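PDB 3X43: O-ureido-L-serine synthase from Streptomyces lavendulae, which catalyses the pyridoxal-phosphate-dependent addition of hydroxyurea to O-acetyl-L-serine, giving O-ureido-L-serine for D-cycloserine biosynthesis, and also makes L-cysteine from sulfide. Local coordinates for residues P216-G221 / M242-A247; L201-A206 / G221-F226; I264-T269 / M289-G294; D249-L254 / T300-G305; E195-A200 / V235-V240. All coordinates share one frame; numbering follows the deposited sequence.

Interactions 2 and 3 are buried and reach the cofactor; the segments of the first meet by carbon packing, while the second brings a serine that hydrogen-bonds the pyridine nitrogen. Interaction 1 also touches the cofactor, through the backbone of 216-221, but its outer side is polar and rests on a glutamate early in helix 244-258. The same helix serves interaction 4, nearer the surface, where an arginine holds backbone carbonyls of the 300-305 segment. Interaction 5 joins strands 197-203 and 238-242 at one margin of the larger sheet, about 20 Å centre to centre from interaction 1; strand 197-203 then runs on into interaction 2. Salt-bridged side chains across a contact occur only in interaction 5.

Interaction 1 (P216-G221 / M242-A247); sequences PHQIQG and MDEVTA. With PLP (pyridoxal-5'-phosphate), chain J.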
# COMPACT_ATOMS: atom_id res chain seq x y z
N PRO B 216 11.52 22.23 34.05
CA PRO B 216 11.31 22.67 32.67
C PRO B 216 12.46 22.30 31.73
O PRO B 216 13.56 22.81 31.85
CB PRO B 216 11.12 24.18 32.80
CG PRO B 216 10.55 24.35 34.16
CD PRO B 216 11.16 23.27 35.02
N HIS B 217 12.17 21.41 30.78
CA HIS B 217 13.15 20.94 29.81
C HIS B 217 12.81 21.48 28.43
O HIS B 217 11.80 22.15 28.24
CB HIS B 217 13.15 19.41 29.79
CG HIS B 217 11.80 18.82 29.53
ND1 HIS B 217 11.52 18.06 28.41
CD2 HIS B 217 10.65 18.89 30.23
CE1 HIS B 217 10.26 17.69 28.44
NE2 HIS B 217 9.70 18.18 29.53
N GLN B 218 13.66 21.17 27.45
CA GLN B 218 13.43 21.64 26.09
C GLN B 218 13.13 20.52 25.10
O GLN B 218 13.00 20.77 23.89
CB GLN B 218 14.62 22.47 25.61
CG GLN B 218 14.46 23.94 25.90
CD GLN B 218 15.74 24.72 25.71
OE1 GLN B 218 15.76 25.76 25.04
NE2 GLN B 218 16.83 24.22 26.30
N ILE B 219 13.03 19.28 25.59
CA ILE B 219 12.71 18.17 24.70
C ILE B 219 11.19 18.20 24.52
O ILE B 219 10.47 17.37 25.07
CB ILE B 219 13.13 16.81 25.28
CG1 ILE B 219 14.62 16.84 25.67
CG2 ILE B 219 12.91 15.73 24.24
CD1 ILE B 219 15.10 15.57 26.36
N GLN B 220 10.73 19.18 23.75
CA GLN B 220 9.31 19.39 23.49
C GLN B 220 8.50 18.12 23.24
O GLN B 220 8.96 17.18 22.58
CB GLN B 220 9.15 20.34 22.30
CG GLN B 220 7.98 21.32 22.43
CD GLN B 220 8.31 22.70 21.89
OE1 GLN B 220 7.44 23.38 21.33
NE2 GLN B 220 9.56 23.12 22.05
N GLY B 221 7.28 18.12 23.76
CA GLY B 221 6.38 16.99 23.60
C GLY B 221 6.58 15.89 24.63
O GLY B 221 5.82 14.93 24.68
N MET B 242 17.71 11.04 29.14
CA MET B 242 18.37 11.57 27.96
C MET B 242 18.49 13.08 28.07
O MET B 242 17.52 13.78 28.36
CB MET B 242 17.59 11.19 26.70
CG MET B 242 18.00 11.93 25.45
SD MET B 242 19.72 11.71 25.02
CE MET B 242 19.97 9.97 25.36
N ASP B 243 19.72 13.54 27.85
CA ASP B 243 20.08 14.95 27.92
C ASP B 243 19.44 15.69 26.75
O ASP B 243 19.53 15.24 25.61
CB ASP B 243 21.61 15.07 27.87
CG ASP B 243 22.09 16.51 27.78
OD1 ASP B 243 22.70 16.87 26.74
OD2 ASP B 243 21.87 17.28 28.74
N GLU B 244 18.80 16.82 27.04
CA GLU B 244 18.16 17.58 25.98
C GLU B 244 19.16 18.05 24.93
O GLU B 244 18.81 18.18 23.76
CB GLU B 244 17.42 18.79 26.56
CG GLU B 244 18.32 19.82 27.21
CD GLU B 244 17.54 20.97 27.81
OE1 GLU B 244 18.09 22.09 27.88
OE2 GLU B 244 16.38 20.76 28.22
N VAL B 245 20.40 18.30 25.33
CA VAL B 245 21.39 18.74 24.36
C VAL B 245 21.78 17.58 23.46
O VAL B 245 21.86 17.74 22.24
CB VAL B 245 22.64 19.33 25.05
CG1 VAL B 245 23.72 19.60 24.02
CG2 VAL B 245 22.27 20.63 25.76
N THR B 246 22.03 16.41 24.05
CA THR B 246 22.39 15.26 23.24
C THR B 246 21.25 14.94 22.27
O THR B 246 21.48 14.55 21.13
CB THR B 246 22.66 14.01 24.11
OG1 THR B 246 23.77 14.26 24.97
CG2 THR B 246 22.98 12.81 23.22
N ALA B 247 20.01 15.13 22.73
CA ALA B 247 18.84 14.87 21.89
C ALA B 247 18.73 15.88 20.75
O ALA B 247 18.40 15.52 19.62
CB ALA B 247 17.57 14.89 22.74
N1 PLP J . 7.12 14.09 20.99
C2 PLP J . 6.30 15.10 20.45
C2A PLP J . 6.89 16.25 19.66
C3 PLP J . 4.96 15.00 20.68
O3 PLP J . 4.11 15.90 20.14
C4 PLP J . 4.47 13.91 21.43
C4A PLP J . 2.90 13.75 21.64
C5 PLP J . 5.37 12.93 21.95
C6 PLP J . 6.66 13.05 21.70
C5A PLP J . 4.97 11.83 22.93
O4P PLP J . 3.99 10.92 22.41
P PLP J . 2.82 10.31 23.30
O1P PLP J . 2.00 11.45 23.73
O2P PLP J . 2.06 9.40 22.45
O3P PLP J . 3.44 9.62 24.42
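The carboxylate of Glu244 takes two hydrogen bonds from Gln218, one on each oxygen. The backbone N of Gln218 gives to Glu244 OE2 at 2.9 Å, and the side-chain NE2 of Gln218 gives to Glu244 OE1, also at 2.9 Å. Both donors come from above the carboxylate plane, and both bonds are clearly bent at the hydrogen. OE1 lies in the plane of the Gln218 amide, yet that amide and the carboxylate are turned 57° against each other, so the two flat groups do not pair in one plane. Glu244 CG sits between its own N and carbonyl carbon (chi1 65°), and the rest of the chain is extended, which carries the carboxylate away from the first turn of helix 244-258 to the 216-221 loop.

Next to this polar pair, Ile219 lays CG1 against Glu244 CB at 3.5 Å, while its CD1 meets the carbonyl oxygen of Met242 and, more distantly, Ala247 CB. Ile219 is the centre of an inverse gamma turn. At the start of the helix, Asp243 is the N-cap, its OD1 accepting from Thr246 N at 2.8 Å. His217 turns its ring away from Glu244, and its NE2 bonds to the carbonyl oxygen of Ala223.

Past Ile219 the loop reaches the cofactor, with Gly221 O 3.4 Å from PLP C5. The glutamate thus ties down the backbone as well as the side chain of Gln218, and its negative charge, set near the N-terminal end of a helix, is probably favoured there.

Interaction 2 (L201-A206 / G221-F226); sequences LEPSNA and GLAPNF. With PLP (pyridoxal-5'-phosphate), chain J.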
# COMPACT_ATOMS: atom_id res chain seq x y z
N LEU B 201 12.18 6.57 27.60
CA LEU B 201 13.12 7.58 28.02
C LEU B 201 12.43 8.80 28.60
O LEU B 201 11.27 9.08 28.29
CB LEU B 201 14.01 7.99 26.85
CG LEU B 201 13.40 8.81 25.72
CD1 LEU B 201 13.43 10.29 26.07
CD2 LEU B 201 14.18 8.57 24.45
N GLU B 202 13.17 9.52 29.43
CA GLU B 202 12.69 10.73 30.08
C GLU B 202 13.79 11.78 30.02
O GLU B 202 14.98 11.45 30.05
CB GLU B 202 12.37 10.46 31.54
CG GLU B 202 11.03 9.81 31.80
CD GLU B 202 10.64 9.91 33.26
OE1 GLU B 202 9.66 10.64 33.57
OE2 GLU B 202 11.32 9.27 34.09
N PRO B 203 13.42 13.07 29.93
CA PRO B 203 14.44 14.12 29.89
C PRO B 203 15.28 14.04 31.18
O PRO B 203 14.73 13.85 32.27
CB PRO B 203 13.64 15.41 29.80
CG PRO B 203 12.27 15.00 29.33
CD PRO B 203 12.05 13.61 29.84
N SER B 204 16.60 14.19 31.05
CA SER B 204 17.50 14.12 32.21
C SER B 204 17.07 14.91 33.44
O SER B 204 17.18 14.43 34.57
CB SER B 204 18.90 14.56 31.80
OG SER B 204 19.66 13.43 31.40
N ASN B 205 16.58 16.13 33.23
CA ASN B 205 16.14 16.97 34.33
C ASN B 205 14.73 16.60 34.81
O ASN B 205 14.41 16.74 35.99
CB ASN B 205 16.18 18.45 33.93
CG ASN B 205 16.01 18.67 32.43
OD1 ASN B 205 15.89 17.71 31.66
ND2 ASN B 205 16.02 19.93 32.01
N ALA B 206 13.89 16.11 33.90
CA ALA B 206 12.53 15.74 34.26
C ALA B 206 12.30 14.24 34.34
O ALA B 206 11.44 13.70 33.65
CB ALA B 206 11.55 16.35 33.26
N GLY B 221 7.28 18.12 23.76
CA GLY B 221 6.38 16.99 23.60
C GLY B 221 6.58 15.89 24.63
O GLY B 221 5.82 14.93 24.68
N LEU B 222 7.61 16.04 25.46
CA LEU B 222 7.90 15.03 26.47
C LEU B 222 7.62 15.50 27.89
O LEU B 222 7.34 16.67 28.14
CB LEU B 222 9.36 14.59 26.38
CG LEU B 222 9.81 13.82 25.13
CD1 LEU B 222 11.14 13.13 25.43
CD2 LEU B 222 8.76 12.79 24.74
N ALA B 223 7.72 14.54 28.81
CA ALA B 223 7.53 14.72 30.24
C ALA B 223 6.82 15.98 30.72
O ALA B 223 7.45 17.01 30.96
CB ALA B 223 8.88 14.59 30.96
N PRO B 224 5.49 15.92 30.88
CA PRO B 224 4.74 17.09 31.36
C PRO B 224 4.91 17.14 32.88
O PRO B 224 5.39 16.17 33.48
CB PRO B 224 3.30 16.79 30.93
CG PRO B 224 3.22 15.28 30.90
CD PRO B 224 4.61 14.76 30.62
N ASN B 225 4.50 18.23 33.52
CA ASN B 225 4.66 18.36 34.97
C ASN B 225 3.89 17.37 35.85
O ASN B 225 3.77 17.58 37.06
CB ASN B 225 4.33 19.80 35.41
CG ASN B 225 2.84 20.09 35.40
OD1 ASN B 225 2.03 19.29 35.88
ND2 ASN B 225 2.47 21.25 34.85
N PHE B 226 3.39 16.29 35.26
CA PHE B 226 2.64 15.29 36.02
C PHE B 226 2.60 13.95 35.27
O PHE B 226 3.11 13.84 34.16
CB PHE B 226 1.21 15.78 36.26
CG PHE B 226 0.38 15.86 35.01
CD1 PHE B 226 0.53 16.92 34.13
CD2 PHE B 226 -0.55 14.86 34.72
CE1 PHE B 226 -0.24 16.99 32.97
CE2 PHE B 226 -1.31 14.93 33.56
CZ PHE B 226 -1.16 16.00 32.68
N1 PLP J . 7.12 14.09 20.99
C2 PLP J . 6.30 15.10 20.45
C2A PLP J . 6.89 16.25 19.66
C3 PLP J . 4.96 15.00 20.68
O3 PLP J . 4.11 15.90 20.14
C4 PLP J . 4.47 13.91 21.43
C4A PLP J . 2.90 13.75 21.64
C5 PLP J . 5.37 12.93 21.95
C6 PLP J . 6.66 13.05 21.70
C5A PLP J . 4.97 11.83 22.93
O4P PLP J . 3.99 10.92 22.41
P PLP J . 2.82 10.31 23.30
O1P PLP J . 2.00 11.45 23.73
O2P PLP J . 2.06 9.40 22.45
O3P PLP J . 3.44 9.62 24.42
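Leu201 and Leu222 meet through their CD1 methyls at 3.7 Å, the two side chains lying at about a right angle. With chi1 at 72°, Leu201 swings its branched end closer to the 221-226 segment than its CB direction alone would bring it. The other branch of Leu222 turns to the cofactor: CD2 is 3.7 Å from PLP C6, and one leucine therefore spans the distance from strand 197-203 to the pyridine ring.

The remaining apolar contacts gather round the methyl of Ala223. Pro203 presents the CD-CG side of its ring, with CD 3.5 Å from Ala223 CB, and Ala206 CB approaches the same methyl at 3.9 Å. Pro203 CG also reaches Leu222 CB, more loosely, at 4.2 Å.

Some polar groups of the segments find partners outside them. Ala223 O accepts from Trp214 NE1, while Glu202 OE1 accepts a hydrogen bond from the backbone N of Leu209. Ser265, the residue bonded to the pyridine nitrogen, packs beside Leu222.

All five residues that touch are buried. At Gly221 the positive phi and the closeness of the pyridine ring leave no room for a side chain. A loop packed on the C-terminal end of a parallel strand, with its glycine and leucine set against the pyridine ring, forms one wall of the PLP pocket in this cysteine synthase-like, fold type II enzyme.

Interaction 3 (I264-T269 / M289-G294); sequences ISAGAT and MLPDTG. With PLP (pyridoxal-5'-phosphate), chain J.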
# COMPACT_ATOMS: atom_id res chain seq x y z
N ILE B 264 12.96 17.50 18.32
CA ILE B 264 13.80 17.15 19.47
C ILE B 264 13.54 15.78 20.09
O ILE B 264 14.49 15.02 20.35
CB ILE B 264 13.69 18.19 20.63
CG1 ILE B 264 13.44 19.60 20.07
CG2 ILE B 264 14.94 18.15 21.48
CD1 ILE B 264 14.43 20.05 19.04
N SER B 265 12.28 15.45 20.34
CA SER B 265 11.97 14.15 20.95
C SER B 265 12.38 13.00 20.04
O SER B 265 12.63 11.89 20.50
CB SER B 265 10.47 14.04 21.28
OG SER B 265 9.67 14.07 20.10
N ALA B 266 12.44 13.28 18.75
CA ALA B 266 12.84 12.28 17.77
C ALA B 266 14.35 12.11 17.90
O ALA B 266 14.89 11.01 17.71
CB ALA B 266 12.46 12.76 16.37
N GLY B 267 15.04 13.21 18.22
CA GLY B 267 16.48 13.16 18.39
C GLY B 267 16.81 12.41 19.66
O GLY B 267 17.81 11.68 19.74
N ALA B 268 15.95 12.57 20.66
CA ALA B 268 16.14 11.89 21.93
C ALA B 268 16.04 10.37 21.76
O ALA B 268 16.92 9.63 22.22
CB ALA B 268 15.12 12.37 22.94
N THR B 269 14.97 9.92 21.11
CA THR B 269 14.78 8.48 20.90
C THR B 269 15.93 7.87 20.09
O THR B 269 16.40 6.78 20.39
CB THR B 269 13.43 8.16 20.18
OG1 THR B 269 13.48 8.61 18.82
CG2 THR B 269 12.26 8.82 20.89
N MET B 289 11.05 5.85 17.68
CA MET B 289 9.91 6.65 17.22
C MET B 289 10.31 8.10 16.94
O MET B 289 10.94 8.74 17.77
CB MET B 289 8.79 6.67 18.27
CG MET B 289 8.08 5.34 18.52
SD MET B 289 7.08 4.76 17.13
CE MET B 289 6.00 6.16 16.81
N LEU B 290 9.93 8.60 15.77
CA LEU B 290 10.21 9.97 15.34
C LEU B 290 8.83 10.65 15.36
O LEU B 290 8.12 10.66 14.35
CB LEU B 290 10.78 9.96 13.92
CG LEU B 290 12.29 9.94 13.73
CD1 LEU B 290 12.93 8.93 14.66
CD2 LEU B 290 12.60 9.62 12.28
N PRO B 291 8.46 11.26 16.48
CA PRO B 291 7.15 11.90 16.61
C PRO B 291 6.69 13.03 15.69
O PRO B 291 5.49 13.15 15.44
CB PRO B 291 7.09 12.31 18.09
CG PRO B 291 8.19 11.49 18.76
CD PRO B 291 9.25 11.40 17.71
N ASP B 292 7.59 13.85 15.19
CA ASP B 292 7.13 14.94 14.34
C ASP B 292 8.18 15.55 13.43
O ASP B 292 9.35 15.17 13.49
CB ASP B 292 6.48 16.04 15.20
CG ASP B 292 7.49 16.80 16.08
OD1 ASP B 292 8.69 16.45 16.11
OD2 ASP B 292 7.06 17.76 16.76
N THR B 293 7.73 16.46 12.57
CA THR B 293 8.63 17.13 11.63
C THR B 293 9.42 18.25 12.31
O THR B 293 8.89 18.99 13.14
CB THR B 293 7.86 17.76 10.45
OG1 THR B 293 8.75 18.58 9.69
CG2 THR B 293 6.70 18.62 10.95
N GLY B 294 10.70 18.35 11.95
CA GLY B 294 11.54 19.38 12.52
C GLY B 294 11.20 20.76 11.98
O GLY B 294 11.72 21.77 12.47
N1 PLP J . 7.12 14.09 20.99
C2 PLP J . 6.30 15.10 20.45
C2A PLP J . 6.89 16.25 19.66
C3 PLP J . 4.96 15.00 20.68
O3 PLP J . 4.11 15.90 20.14
C4 PLP J . 4.47 13.91 21.43
C4A PLP J . 2.90 13.75 21.64
C5 PLP J . 5.37 12.93 21.95
C6 PLP J . 6.66 13.05 21.70
C5A PLP J . 4.97 11.83 22.93
O4P PLP J . 3.99 10.92 22.41
P PLP J . 2.82 10.31 23.30
O1P PLP J . 2.00 11.45 23.73
O2P PLP J . 2.06 9.40 22.45
O3P PLP J . 3.44 9.62 24.42
O HOH W 1 10.36 14.83 17.51
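Ser265 and Pro291 converge on the pyridine nitrogen. A chi1 of 64° turns Ser265 OG out from the start of helix 264-279 to the cofactor, where it donates to PLP N1 at 2.7 Å. Pro291 lies alongside, with CG 3.3 Å from Ser265 OG and CB 3.4 Å from PLP N1, so the proline packs beside both the hydroxyl and the ring nitrogen. A water gives one hydrogen to Ser265 OG and the other to Asp292 OD1, at 2.7 Å, linking the two sides. Asp292 OD2, which is 3.3 Å from PLP C2A, is itself bonded to Tyr297 and Asn73.

Further along the helix, the methyl of Ala266 packs over the junction of strand and loop, 3.7 Å from both Leu290 CA and Pro291 CD. One turn on, Thr269 OG1 lies 2.8 Å from Met289 O and also near Ala266 O in its own helix; its one proton could go to either.

A helix N-terminus whose serine meets the pyridine nitrogen, laid against the end of central strand 284-290, is characteristic of the PLP site of the cysteine synthase family.

Interaction 4 (D249-L254 / T300-G305); sequences DTSRRL and TFLFDG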
# COMPACT_ATOMS: atom_id res chain seq x y z
N ASP B 249 21.19 17.61 19.46
CA ASP B 249 22.31 17.34 18.57
C ASP B 249 22.03 16.14 17.68
O ASP B 249 22.32 16.15 16.49
CB ASP B 249 23.59 17.10 19.38
CG ASP B 249 24.22 18.40 19.89
OD1 ASP B 249 23.86 19.49 19.39
OD2 ASP B 249 25.09 18.32 20.80
N THR B 250 21.46 15.08 18.26
CA THR B 250 21.17 13.90 17.46
C THR B 250 20.09 14.18 16.41
O THR B 250 20.10 13.58 15.33
CB THR B 250 20.74 12.74 18.34
OG1 THR B 250 21.69 12.58 19.40
CG2 THR B 250 20.68 11.47 17.53
N SER B 251 19.18 15.09 16.71
CA SER B 251 18.14 15.42 15.76
C SER B 251 18.79 16.10 14.55
O SER B 251 18.41 15.87 13.40
CB SER B 251 17.12 16.35 16.41
OG SER B 251 16.38 17.07 15.44
N ARG B 252 19.80 16.91 14.83
CA ARG B 252 20.54 17.62 13.79
C ARG B 252 21.35 16.65 12.93
O ARG B 252 21.50 16.87 11.73
CB ARG B 252 21.49 18.64 14.43
CG ARG B 252 21.18 20.08 14.08
CD ARG B 252 22.15 21.02 14.77
NE ARG B 252 21.46 22.07 15.52
CZ ARG B 252 22.00 22.75 16.53
NH1 ARG B 252 23.24 22.49 16.92
NH2 ARG B 252 21.30 23.69 17.14
N ARG B 253 21.86 15.59 13.53
CA ARG B 253 22.64 14.59 12.80
C ARG B 253 21.75 13.78 11.86
O ARG B 253 22.12 13.48 10.72
CB ARG B 253 23.32 13.63 13.78
CG ARG B 253 24.62 14.13 14.36
CD ARG B 253 25.25 13.06 15.24
NE ARG B 253 25.72 11.94 14.44
CZ ARG B 253 25.96 10.73 14.92
NH1 ARG B 253 25.76 10.49 16.21
NH2 ARG B 253 26.39 9.76 14.13
N LEU B 254 20.58 13.39 12.37
CA LEU B 254 19.61 12.62 11.61
C LEU B 254 19.31 13.35 10.31
O LEU B 254 19.18 12.74 9.24
CB LEU B 254 18.32 12.48 12.42
CG LEU B 254 17.80 11.11 12.89
CD1 LEU B 254 16.34 11.28 13.28
CD2 LEU B 254 17.93 10.07 11.82
N THR B 300 13.42 27.47 17.85
CA THR B 300 13.65 26.86 19.15
C THR B 300 15.12 26.52 19.31
O THR B 300 15.93 26.79 18.42
CB THR B 300 12.81 25.58 19.32
OG1 THR B 300 13.25 24.59 18.38
CG2 THR B 300 11.34 25.88 19.11
N PHE B 301 15.48 25.90 20.43
CA PHE B 301 16.88 25.58 20.67
C PHE B 301 17.46 24.52 19.74
O PHE B 301 18.64 24.17 19.84
CB PHE B 301 17.08 25.26 22.16
CG PHE B 301 17.45 23.84 22.47
CD1 PHE B 301 18.71 23.54 22.99
CD2 PHE B 301 16.52 22.81 22.34
CE1 PHE B 301 19.03 22.25 23.38
CE2 PHE B 301 16.84 21.51 22.73
CZ PHE B 301 18.10 21.23 23.25
N LEU B 302 16.64 24.01 18.82
CA LEU B 302 17.10 23.02 17.86
C LEU B 302 17.90 23.76 16.79
O LEU B 302 18.71 23.16 16.09
CB LEU B 302 15.92 22.31 17.19
CG LEU B 302 16.13 21.00 16.40
CD1 LEU B 302 15.86 21.26 14.93
CD2 LEU B 302 17.54 20.45 16.60
N PHE B 303 17.67 25.06 16.68
CA PHE B 303 18.38 25.87 15.71
C PHE B 303 19.25 26.95 16.37
O PHE B 303 19.58 27.97 15.77
CB PHE B 303 17.39 26.50 14.73
CG PHE B 303 17.05 25.60 13.58
CD1 PHE B 303 16.11 24.59 13.74
CD2 PHE B 303 17.71 25.73 12.36
CE1 PHE B 303 15.83 23.71 12.69
CE2 PHE B 303 17.44 24.87 11.31
CZ PHE B 303 16.49 23.85 11.48
N ASP B 304 19.60 26.70 17.63
CA ASP B 304 20.45 27.62 18.38
C ASP B 304 21.89 27.28 18.06
O ASP B 304 22.34 26.14 18.25
CB ASP B 304 20.21 27.46 19.89
CG ASP B 304 19.01 28.26 20.37
OD1 ASP B 304 18.67 28.15 21.57
OD2 ASP B 304 18.41 28.99 19.56
N GLY B 305 22.63 28.27 17.56
CA GLY B 305 24.01 28.05 17.21
C GLY B 305 24.16 27.62 15.77
O GLY B 305 25.17 27.01 15.40
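Hydrogen bonds from Arg252 to the backbone carry the polar half of the contact. Its guanidinium grips a single atom, Leu302 O, side-on with two nitrogens: NE at 3.0 Å and NH2 at 2.8 Å. The oxygen lies close to the guanidinium plane, whereas both nitrogens reach it from the same face of the carbonyl, NE tilted from that plane and NH2 well above it. NH2 also donates to Asp304 O at 2.9 Å, again from above the carbonyl plane, with an N-H...O angle of 137°. A bend at chi3 (-127°) swings the end of the arginine from helix 244-258 over to the 300-305 segment.

Van der Waals packing is slighter. Leu302 sets CD2 against Ser251, 3.8 Å from OG and 4.1 Å from CB, and its side chain also rests on Ile264 of the next helix.

Charge plays a lesser part. Asp249 OD1 stands 3.9 Å from Arg252 NH1, well out of the guanidinium plane, a long pairing of charges alone. Arg248, whose NH1 bonds to Phe301 O, brings a like charge close to NH2.

The arginine thus serves as a donor to carbonyls, fastening the chain after strand 284-290 to helix 244-258 without a carboxylate partner across the contact.

Interaction 5 (E195-A200 / V235-V240); sequences EVRVVA and VIDDLV
Arg197 lays one face of its guanidinium over Asp237 CB while its edge engages the carboxylate of Asp238. The salt bridge is side-on, NH2 giving to Asp238 OD1 at 2.9 Å and NE to Asp238 OD2 at 3.1 Å. OD1 lies in the guanidinium plane and OD2 is tilted from it, and the two flat groups are turned 50° apart, so the pairing is twisted. Bends at chi2 (-95°) and chi3 fold the arginine back across the neighbouring strand. Asp237 OD2 stays near NH1 as a charge only; its OD1 makes a weak bond to Val198 N.

The two strands themselves run parallel, their axes 22° apart. Val198 O accepts from both Asp237 N and Asp238 N, each at 3.0 Å, the former in the carbonyl plane. The ladder continues with Ala200 N to Asp238 O at 2.8 Å and Val240 N to Ala200 O.

On the face bearing Ala200, its methyl meets Ile236 CD1 at 3.7 Å, and the Val198 and Val235 side chains cross at about a right angle, touching loosely through their CG1 methyls; Leu182 of helix 180-192 packs on Val198, Val235 and Ile236. Val199 and Val240 pack on the other face, against helix 264-279.

Strand 238-242 is thereby added to the sheet by a parallel beta-alpha-beta connection through helix 208-211. Two-nitrogen pairing with Asp238 probably offsets both charges at the strand's start, and nearby Asp237 probably adds to the favourable field round the guanidinium.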
# COMPACT_ATOMS: atom_id res chain seq x y z
N GLU B 195 10.03 -10.76 23.80
CA GLU B 195 11.48 -10.58 23.77
C GLU B 195 11.94 -9.15 23.46
O GLU B 195 13.05 -8.76 23.83
CB GLU B 195 12.11 -11.55 22.76
CG GLU B 195 11.15 -12.62 22.25
CD GLU B 195 10.27 -12.13 21.10
OE1 GLU B 195 10.78 -11.41 20.20
OE2 GLU B 195 9.06 -12.47 21.10
N VAL B 196 11.09 -8.39 22.77
CA VAL B 196 11.42 -7.00 22.44
C VAL B 196 11.41 -6.18 23.72
O VAL B 196 10.41 -6.18 24.44
CB VAL B 196 10.40 -6.37 21.45
CG1 VAL B 196 10.77 -4.93 21.14
CG2 VAL B 196 10.35 -7.17 20.18
N ARG B 197 12.50 -5.49 24.01
CA ARG B 197 12.59 -4.65 25.20
C ARG B 197 11.96 -3.29 24.91
O ARG B 197 12.36 -2.60 23.97
CB ARG B 197 14.05 -4.44 25.63
CG ARG B 197 14.95 -5.68 25.51
CD ARG B 197 15.04 -6.46 26.82
NE ARG B 197 15.22 -5.60 27.99
CZ ARG B 197 14.96 -5.96 29.25
NH1 ARG B 197 14.51 -7.18 29.51
NH2 ARG B 197 15.14 -5.10 30.24
N VAL B 198 10.97 -2.91 25.72
CA VAL B 198 10.29 -1.63 25.58
C VAL B 198 11.11 -0.62 26.37
O VAL B 198 11.19 -0.69 27.60
CB VAL B 198 8.84 -1.72 26.14
CG1 VAL B 198 8.16 -0.35 26.07
CG2 VAL B 198 8.05 -2.73 25.35
N VAL B 199 11.74 0.31 25.67
CA VAL B 199 12.58 1.31 26.29
C VAL B 199 11.92 2.68 26.35
O VAL B 199 11.66 3.29 25.31
CB VAL B 199 13.91 1.44 25.52
CG1 VAL B 199 14.85 2.38 26.25
CG2 VAL B 199 14.55 0.06 25.34
N ALA B 200 11.65 3.15 27.56
CA ALA B 200 11.02 4.45 27.73
C ALA B 200 12.02 5.44 28.29
O ALA B 200 12.65 5.20 29.32
CB ALA B 200 9.82 4.33 28.67
N VAL B 235 4.32 -1.78 31.43
CA VAL B 235 4.74 -2.10 30.08
C VAL B 235 6.23 -1.84 29.85
O VAL B 235 6.84 -2.44 28.96
CB VAL B 235 3.89 -1.29 29.08
CG1 VAL B 235 4.71 -0.19 28.44
CG2 VAL B 235 3.27 -2.21 28.07
N ILE B 236 6.80 -0.95 30.65
CA ILE B 236 8.21 -0.56 30.53
C ILE B 236 9.21 -1.60 31.01
O ILE B 236 9.16 -2.03 32.16
CB ILE B 236 8.46 0.75 31.30
CG1 ILE B 236 7.54 1.85 30.78
CG2 ILE B 236 9.92 1.15 31.20
CD1 ILE B 236 7.67 3.17 31.50
N ASP B 237 10.12 -1.99 30.12
CA ASP B 237 11.17 -2.96 30.43
C ASP B 237 12.43 -2.20 30.87
O ASP B 237 13.15 -2.64 31.76
CB ASP B 237 11.50 -3.82 29.21
CG ASP B 237 10.55 -4.99 29.03
OD1 ASP B 237 9.76 -4.98 28.06
OD2 ASP B 237 10.61 -5.93 29.86
N ASP B 238 12.68 -1.06 30.22
CA ASP B 238 13.84 -0.23 30.54
C ASP B 238 13.50 1.26 30.59
O ASP B 238 13.04 1.83 29.60
CB ASP B 238 14.96 -0.44 29.52
CG ASP B 238 15.39 -1.90 29.41
OD1 ASP B 238 16.08 -2.40 30.32
OD2 ASP B 238 15.03 -2.55 28.41
N LEU B 239 13.74 1.89 31.75
CA LEU B 239 13.49 3.32 31.92
C LEU B 239 14.83 4.04 31.92
O LEU B 239 15.69 3.76 32.76
CB LEU B 239 12.77 3.59 33.24
CG LEU B 239 11.72 4.71 33.25
CD1 LEU B 239 11.44 5.12 34.70
CD2 LEU B 239 12.21 5.90 32.45
N VAL B 240 15.01 4.95 30.97
CA VAL B 240 16.27 5.68 30.87
C VAL B 240 16.10 7.19 30.81
O VAL B 240 14.98 7.71 30.73
CB VAL B 240 17.09 5.23 29.64
CG1 VAL B 240 17.24 3.72 29.64
CG2 VAL B 240 16.42 5.70 28.36